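Local coordinates for alginate lyase A1-II' (Sphingomonas sp. A1, PDB 2CWS), which probably depolymerises alginate by beta-elimination as a family-7 polysaccharide lyase, this chain being the lyase domain of a longer protein, at residues 70-75 against 223-228; 88-93 against 163-168; 139-144 against 188-193. One frame throughout, in Å; residues are numbered along the deposited sequence. Where two conformers were deposited one is given.

Contact 1 of 3, residues 70-75 against 223-228; sequences LREMLD and LSVSHS. With SO4 (sulfate ion), chain C.
E72 extends its carboxylate tip to tip toward the imidazole of H227, and the two flat groups are nearly coplanar, 7° apart. H227 NE2 donates to E72 OE2 over 2.8 Å in an almost straight bond (173°), using the syn lone pair of the oxygen and staying close to the ring plane. With CG anti to the backbone N (chi1 178°), the extended glutamate and the imidazole reaching from H227 together bridge two strands whose axes are 10.6 Å apart. These strands, 70-72 and 223-228, belong to the two facing sheets of the beta-sandwich and run almost parallel. Beside the polar bridge, L74 CD2 lies 3.7 Å from H227 NE2, approaching the ring obliquely, and V225 CG1 sits 3.5 Å from E72 OE2. At the other end, L70 CD1 meets L223 CD2 at 3.6 Å, apolar side chains facing each other between the sheets. R71, on the other face of its strand, gives NE to O1 and NH2 to O3 of a sulfate that K16 also binds, while its NH1 returns 2.8 Å to E72 O. E72 OE1 accepts from F200 N and W83 NE1, and H227 ND1 is hydrogen-bonded to H89 ND1. With both oxygens engaged, the carboxylate is fixed in rotation; the sulfate, probably from the crystallisation liquor, shows that R71 with K16 can hold an anion, which may matter for a polyanionic substrate.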
# COMPACT_ATOMS: atom_id res chain seq x y z
N LEU A 70 3.85 -3.33 3.70
CA LEU A 70 3.54 -2.87 5.03
C LEU A 70 2.05 -2.61 5.17
O LEU A 70 1.39 -2.16 4.23
CB LEU A 70 4.30 -1.55 5.33
CG LEU A 70 5.79 -1.63 5.32
CD1 LEU A 70 6.41 -0.26 5.44
CD2 LEU A 70 6.33 -2.57 6.45
N ARG A 71 1.54 -2.86 6.36
CA ARG A 71 0.12 -2.73 6.74
C ARG A 71 0.07 -1.87 7.97
O ARG A 71 0.69 -2.21 9.02
CB ARG A 71 -0.39 -4.18 6.98
CG ARG A 71 -1.89 -4.37 7.25
CD ARG A 71 -2.44 -3.79 8.58
NE ARG A 71 -3.71 -4.46 8.85
CZ ARG A 71 -4.67 -3.96 9.60
NH1 ARG A 71 -4.54 -2.78 10.21
NH2 ARG A 71 -5.81 -4.68 9.74
N GLU A 72 -0.63 -0.74 7.90
CA GLU A 72 -0.64 0.23 9.00
C GLU A 72 -1.32 -0.35 10.22
O GLU A 72 -2.41 -0.94 10.12
CB GLU A 72 -1.41 1.48 8.56
CG GLU A 72 -1.51 2.53 9.67
CD GLU A 72 -2.51 3.62 9.34
OE1 GLU A 72 -3.30 3.50 8.40
OE2 GLU A 72 -2.47 4.64 10.13
N MET A 73 -0.72 -0.13 11.39
CA MET A 73 -1.20 -0.61 12.68
C MET A 73 -1.31 0.57 13.62
O MET A 73 -0.35 0.89 14.32
CB MET A 73 -0.24 -1.67 13.26
CG MET A 73 -0.12 -2.88 12.37
SD MET A 73 -1.49 -4.04 12.41
CE MET A 73 -1.22 -4.77 14.05
N LEU A 74 -2.52 1.18 13.69
CA LEU A 74 -2.73 2.19 14.73
C LEU A 74 -2.37 1.62 16.08
O LEU A 74 -1.83 2.35 16.95
CB LEU A 74 -4.22 2.59 14.77
CG LEU A 74 -4.75 3.42 13.58
CD1 LEU A 74 -6.20 3.74 13.79
CD2 LEU A 74 -3.92 4.72 13.41
N ASP A 75 -2.72 0.36 16.33
CA ASP A 75 -2.31 -0.35 17.55
C ASP A 75 -1.43 -1.51 17.07
O ASP A 75 -1.98 -2.47 16.48
CB ASP A 75 -3.53 -0.86 18.33
CG ASP A 75 -3.12 -1.49 19.66
OD1 ASP A 75 -1.96 -1.98 19.75
OD2 ASP A 75 -3.92 -1.44 20.60
N LEU A 223 8.43 7.64 4.42
CA LEU A 223 7.07 7.07 4.60
C LEU A 223 6.53 7.59 5.90
O LEU A 223 7.15 7.35 6.95
CB LEU A 223 7.14 5.54 4.66
CG LEU A 223 5.81 4.81 4.95
CD1 LEU A 223 4.77 5.05 3.87
CD2 LEU A 223 6.08 3.32 5.16
N SER A 224 5.41 8.31 5.87
CA SER A 224 4.82 8.83 7.07
C SER A 224 3.31 8.78 6.97
O SER A 224 2.73 8.82 5.90
CB SER A 224 5.32 10.26 7.40
OG SER A 224 4.89 11.14 6.41
N VAL A 225 2.68 8.74 8.14
CA VAL A 225 1.23 8.78 8.26
C VAL A 225 0.86 9.80 9.33
O VAL A 225 1.47 9.84 10.38
CB VAL A 225 0.69 7.40 8.65
CG1 VAL A 225 -0.80 7.47 8.95
CG2 VAL A 225 0.97 6.36 7.58
N SER A 226 -0.18 10.60 9.02
CA SER A 226 -0.70 11.61 9.94
C SER A 226 -2.20 11.50 9.99
O SER A 226 -2.88 11.54 8.98
CB SER A 226 -0.29 13.01 9.46
OG SER A 226 -0.87 14.04 10.25
N HIS A 227 -2.73 11.43 11.22
CA HIS A 227 -4.17 11.43 11.47
C HIS A 227 -4.48 12.71 12.24
O HIS A 227 -3.83 12.99 13.28
CB HIS A 227 -4.59 10.19 12.28
CG HIS A 227 -4.37 8.94 11.47
ND1 HIS A 227 -5.24 8.64 10.42
CD2 HIS A 227 -3.44 7.99 11.55
CE1 HIS A 227 -4.80 7.52 9.87
NE2 HIS A 227 -3.74 7.08 10.52
N SER A 228 -5.45 13.50 11.77
CA SER A 228 -5.69 14.81 12.38
C SER A 228 -7.17 15.18 12.20
O SER A 228 -7.98 14.40 11.68
CB SER A 228 -4.78 15.94 11.79
OG SER A 228 -5.03 16.07 10.35
S SO4 C . -4.96 -8.07 8.73
O1 SO4 C . -3.89 -7.17 8.01
O2 SO4 C . -4.43 -8.46 9.99
O3 SO4 C . -6.18 -7.41 8.85
O4 SO4 C . -5.06 -9.16 7.75

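Contact 2 of 3, residues 88-93 against 163-168; sequences THTMKL and NMEIRV
L93 packs beside M164 on the face of the sheet turned into the protein, the two side chains pointing the same way. Its CG sits between the backbone N and the carbonyl carbon (chi1 60°), the crowded position, and CD1 lies 3.6 Å from M164 CB. Next along the same face, M91 and I166 also lie side by side. The methionine chain runs extended to SD and then bends (chi3 66°), with CE at 3.9 Å from I166 CD1; an unbranched, flexible side chain suits this layer, where it also meets F200 and A109 of the opposite sheet. H89 and V168 complete the row. The imidazole of H89 turns to neighbours instead: besides its bond to H227, it donates from NE2 to Q86 O and stacks on W83. All this rests on antiparallel pairing of strands 88-99 and 162-169, central members of the seven-stranded sheet of the sandwich, or jelly roll, of the concanavalin-like clan. H89-V168, M91-I166 and L93-M164 are the hydrogen-bonded pairs; M91 N to I166 O, for instance, spans 2.9 Å and is nearly straight, whereas the bond from H89 N to V168 O is more bent (144°). On the other face stand the non-hydrogen-bonded pairs, with polar residues suited to the solvent side. T90, beta-branched and so at ease in a strand, sets OG1 3.3 Å from R167 CG and CG2 3.6 Å from E165 OE1. R167 NH1 is hydrogen-bonded to T169 OG1, and the guanidinium makes a cation-pi contact with Y174. K92 and E165 run alongside each other, CG to CG 4.0 Å, yet K92 NZ stays 5.2 Å from E165 OE2; the opposite charges may attract weakly, but in this conformer they form no salt bridge.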
# COMPACT_ATOMS: atom_id res chain seq x y z
N THR A 88 -9.12 13.73 8.99
CA THR A 88 -8.08 13.73 7.97
C THR A 88 -7.04 12.68 8.27
O THR A 88 -6.55 12.54 9.38
CB THR A 88 -7.45 15.13 7.87
OG1 THR A 88 -8.42 16.03 7.34
CG2 THR A 88 -6.25 15.14 6.95
N HIS A 89 -6.73 11.90 7.22
CA HIS A 89 -5.89 10.71 7.31
C HIS A 89 -4.97 10.73 6.12
O HIS A 89 -5.48 10.59 4.98
CB HIS A 89 -6.80 9.47 7.25
CG HIS A 89 -7.92 9.57 8.27
ND1 HIS A 89 -7.70 9.40 9.61
CD2 HIS A 89 -9.21 9.96 8.11
CE1 HIS A 89 -8.84 9.60 10.26
NE2 HIS A 89 -9.77 9.94 9.35
N THR A 90 -3.66 10.91 6.31
CA THR A 90 -2.78 11.19 5.20
C THR A 90 -1.52 10.35 5.26
O THR A 90 -0.81 10.38 6.26
CB THR A 90 -2.36 12.68 5.21
OG1 THR A 90 -3.61 13.42 5.14
CG2 THR A 90 -1.50 13.00 3.99
N MET A 91 -1.21 9.67 4.16
CA MET A 91 0.08 8.99 3.99
C MET A 91 0.88 9.73 2.95
O MET A 91 0.36 10.06 1.87
CB MET A 91 -0.18 7.54 3.57
CG MET A 91 1.14 6.83 3.24
SD MET A 91 0.95 5.04 3.02
CE MET A 91 -0.09 5.05 1.51
N LYS A 92 2.13 9.97 3.25
CA LYS A 92 3.08 10.53 2.31
C LYS A 92 4.24 9.57 2.16
O LYS A 92 4.69 8.97 3.13
CB LYS A 92 3.67 11.88 2.76
CG LYS A 92 2.60 12.92 2.98
CD LYS A 92 3.31 14.21 3.43
CE LYS A 92 4.48 14.42 2.49
NZ LYS A 92 5.26 15.65 2.76
N LEU A 93 4.72 9.40 0.93
CA LEU A 93 5.90 8.57 0.75
C LEU A 93 6.67 9.11 -0.44
O LEU A 93 6.15 9.79 -1.33
CB LEU A 93 5.54 7.07 0.60
CG LEU A 93 4.61 6.69 -0.58
CD1 LEU A 93 5.36 6.52 -1.91
CD2 LEU A 93 3.97 5.35 -0.24
N ASN A 163 6.94 11.17 -5.53
CA ASN A 163 6.44 11.67 -4.27
C ASN A 163 4.93 11.55 -4.18
O ASN A 163 4.21 12.32 -4.82
CB ASN A 163 6.78 13.14 -4.09
CG ASN A 163 8.26 13.34 -3.95
OD1 ASN A 163 8.85 12.83 -3.01
ND2 ASN A 163 8.90 14.06 -4.87
N MET A 164 4.45 10.60 -3.43
CA MET A 164 3.05 10.22 -3.41
C MET A 164 2.39 10.72 -2.14
O MET A 164 3.02 10.75 -1.08
CB MET A 164 2.96 8.69 -3.47
CG MET A 164 1.55 8.17 -3.50
SD MET A 164 1.49 6.36 -3.45
CE MET A 164 2.29 5.97 -5.01
N GLU A 165 1.10 11.09 -2.26
CA GLU A 165 0.32 11.36 -1.06
C GLU A 165 -1.06 10.78 -1.31
O GLU A 165 -1.60 10.87 -2.40
CB GLU A 165 0.26 12.87 -0.81
CG GLU A 165 -0.51 13.24 0.46
CD GLU A 165 -0.39 14.72 0.73
OE1 GLU A 165 -1.36 15.29 1.24
OE2 GLU A 165 0.67 15.34 0.39
N ILE A 166 -1.60 10.18 -0.25
CA ILE A 166 -2.98 9.68 -0.31
C ILE A 166 -3.67 10.17 0.96
O ILE A 166 -3.17 9.88 2.06
CB ILE A 166 -3.10 8.15 -0.41
CG1 ILE A 166 -2.19 7.61 -1.52
CG2 ILE A 166 -4.54 7.78 -0.62
CD1 ILE A 166 -2.23 6.07 -1.62
N ARG A 167 -4.73 10.94 0.80
CA ARG A 167 -5.43 11.56 1.94
C ARG A 167 -6.89 11.26 1.86
O ARG A 167 -7.49 11.39 0.80
CB ARG A 167 -5.20 13.11 1.92
CG ARG A 167 -6.05 13.84 2.94
CD ARG A 167 -5.61 15.31 3.02
NE ARG A 167 -5.81 16.12 1.80
CZ ARG A 167 -6.84 16.92 1.58
NH1 ARG A 167 -7.87 17.02 2.44
NH2 ARG A 167 -6.87 17.64 0.46
N VAL A 168 -7.48 10.93 3.00
CA VAL A 168 -8.92 10.95 3.14
C VAL A 168 -9.27 12.11 4.07
O VAL A 168 -8.73 12.17 5.19
CB VAL A 168 -9.47 9.62 3.75
CG1 VAL A 168 -10.92 9.76 4.19
CG2 VAL A 168 -9.30 8.49 2.74

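Contact 3 of 3, residues 139-144 against 188-193; sequences KQNSDG and GKDAGW
An Asx turn just beyond the short helix 186-189 receives the loop 139-144: D190 OD2 accepts from G192 N, while its other oxygen, OD1, reaches across to S142. There OD1 takes two bonds, one from S142 N at 2.7 Å on the anti lone pair and one from S142 OG at 2.8 Å, the latter arriving from above the carboxylate plane. An aspartate, short and with two acceptors, can thus shape its own turn and hold the neighbouring loop at once. S142 OG lies between the backbone N and the carbonyl carbon (chi1 66°), which leaves it 3.3 Å from G192 C; G192, lacking a side chain, lets the hydroxyl come this close. The loop follows strand 133-139 of one sheet of the sandwich, and the helix follows strand 180-185 at the border of the other, so the contact ties the two sheets together at the protein surface. W193 supplies the broad apolar surface. S142 CA stands over its six-membered ring, 3.6 Å from the centroid and 11° off the normal, a CH-pi contact. At the edge of the indole, W193 NE1 donates to Q140 O over 2.9 Å, nearly straight at 175°; Q140 O lies in the indole plane, whereas NE1 sits above the plane of the carbonyl. K139 crosses the tryptophan at about a right angle, CB 3.9 Å from CZ2, then bends at its last torsion and NZ grips N141 O and D143 O, bracing the loop from within. K189 lays its aliphatic stem against the backbone, CG 3.3 Å from Q140 O, a use to which lysine lends itself. F186 meets the indole edge-to-face.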
# COMPACT_ATOMS: atom_id res chain seq x y z
N LYS A 139 -11.99 2.69 -5.64
CA LYS A 139 -13.15 1.85 -5.83
C LYS A 139 -14.42 2.66 -5.67
O LYS A 139 -14.50 3.54 -4.82
CB LYS A 139 -13.07 0.71 -4.80
CG LYS A 139 -14.11 -0.39 -5.11
CD LYS A 139 -14.04 -1.57 -4.17
CE LYS A 139 -14.77 -2.81 -4.65
NZ LYS A 139 -16.19 -2.55 -5.08
N GLN A 140 -15.43 2.37 -6.50
CA GLN A 140 -16.68 3.11 -6.43
C GLN A 140 -17.50 2.75 -5.19
O GLN A 140 -17.86 3.63 -4.41
CB GLN A 140 -17.56 2.82 -7.69
CG GLN A 140 -16.92 3.53 -8.92
CD GLN A 140 -17.69 3.26 -10.19
OE1 GLN A 140 -17.94 4.21 -10.96
NE2 GLN A 140 -18.14 2.05 -10.41
N ASN A 141 -17.79 1.44 -5.02
CA ASN A 141 -18.76 1.01 -4.04
C ASN A 141 -18.10 0.13 -2.96
O ASN A 141 -17.13 -0.60 -3.26
CB ASN A 141 -19.85 0.17 -4.69
CG ASN A 141 -20.67 1.01 -5.67
OD1 ASN A 141 -20.73 2.24 -5.56
ND2 ASN A 141 -21.22 0.24 -6.60
N SER A 142 -18.66 0.22 -1.76
CA SER A 142 -18.09 -0.46 -0.58
C SER A 142 -18.34 -1.95 -0.54
O SER A 142 -17.82 -2.60 0.35
CB SER A 142 -18.68 0.19 0.69
OG SER A 142 -20.08 -0.05 0.78
N ASP A 143 -19.13 -2.51 -1.44
CA ASP A 143 -19.43 -3.91 -1.52
C ASP A 143 -18.81 -4.52 -2.80
O ASP A 143 -17.81 -3.97 -3.30
CB ASP A 143 -20.94 -4.07 -1.44
CG ASP A 143 -21.73 -3.45 -2.56
OD1 ASP A 143 -22.99 -3.56 -2.55
OD2 ASP A 143 -21.04 -2.92 -3.45
N GLY A 144 -19.42 -5.58 -3.29
CA GLY A 144 -18.96 -6.25 -4.49
C GLY A 144 -19.61 -5.78 -5.78
O GLY A 144 -19.73 -6.49 -6.79
N GLY A 188 -19.66 9.97 -1.07
CA GLY A 188 -20.72 10.51 -1.91
C GLY A 188 -21.16 9.51 -2.96
O GLY A 188 -22.33 9.57 -3.42
N LYS A 189 -20.31 8.60 -3.40
CA LYS A 189 -20.71 7.54 -4.34
C LYS A 189 -21.51 6.46 -3.66
O LYS A 189 -22.52 6.01 -4.22
CB LYS A 189 -19.48 6.93 -5.00
CG LYS A 189 -19.80 5.84 -6.01
CD LYS A 189 -20.68 6.28 -7.16
CE LYS A 189 -20.86 5.18 -8.21
NZ LYS A 189 -21.77 5.87 -9.28
N ASP A 190 -21.10 6.06 -2.45
CA ASP A 190 -21.76 5.01 -1.71
C ASP A 190 -21.63 5.31 -0.24
O ASP A 190 -20.56 5.16 0.37
CB ASP A 190 -21.13 3.68 -2.07
CG ASP A 190 -21.72 2.51 -1.28
OD1 ASP A 190 -21.09 1.42 -1.33
OD2 ASP A 190 -22.78 2.66 -0.67
N ALA A 191 -22.78 5.64 0.40
CA ALA A 191 -22.74 5.90 1.82
C ALA A 191 -22.36 4.67 2.64
O ALA A 191 -22.02 4.79 3.82
CB ALA A 191 -24.09 6.43 2.32
N GLY A 192 -22.42 3.50 2.00
CA GLY A 192 -21.94 2.30 2.73
C GLY A 192 -20.49 2.35 3.08
O GLY A 192 -20.06 1.59 3.97
N TRP A 193 -19.68 3.20 2.47
CA TRP A 193 -18.29 3.34 2.94
C TRP A 193 -18.23 3.87 4.37
O TRP A 193 -17.23 3.68 5.04
CB TRP A 193 -17.51 4.24 2.01
CG TRP A 193 -17.14 3.70 0.67
CD1 TRP A 193 -17.69 4.12 -0.52
CD2 TRP A 193 -16.17 2.70 0.35
NE1 TRP A 193 -17.11 3.44 -1.59
CE2 TRP A 193 -16.17 2.56 -1.04
CE3 TRP A 193 -15.29 1.91 1.11
CZ2 TRP A 193 -15.34 1.66 -1.73
CZ3 TRP A 193 -14.47 1.03 0.42
CH2 TRP A 193 -14.49 0.89 -0.96

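How the contacts relate
Read from the N terminus, the chain enters contact 1 at 70-75 and meets its partner only at 223-228, near the C-terminal end, so this contact closes a long loop that encloses the other two. Contact 2 begins with 88-93 and closes at 163-168. Residues 139-144 fall within that span, but their partner 188-193 follows it, so contacts 2 and 3 cross. Contact 1 bridges the two sheets, contact 2 joins adjacent strands of one sheet, and contact 3 links the sheets again at the periphery. Contacts 1 and 2 touch through neighbouring strands 215-228 and 88-99, whereas contact 3 stays about 9 Å from contact 2 at the nearest atoms.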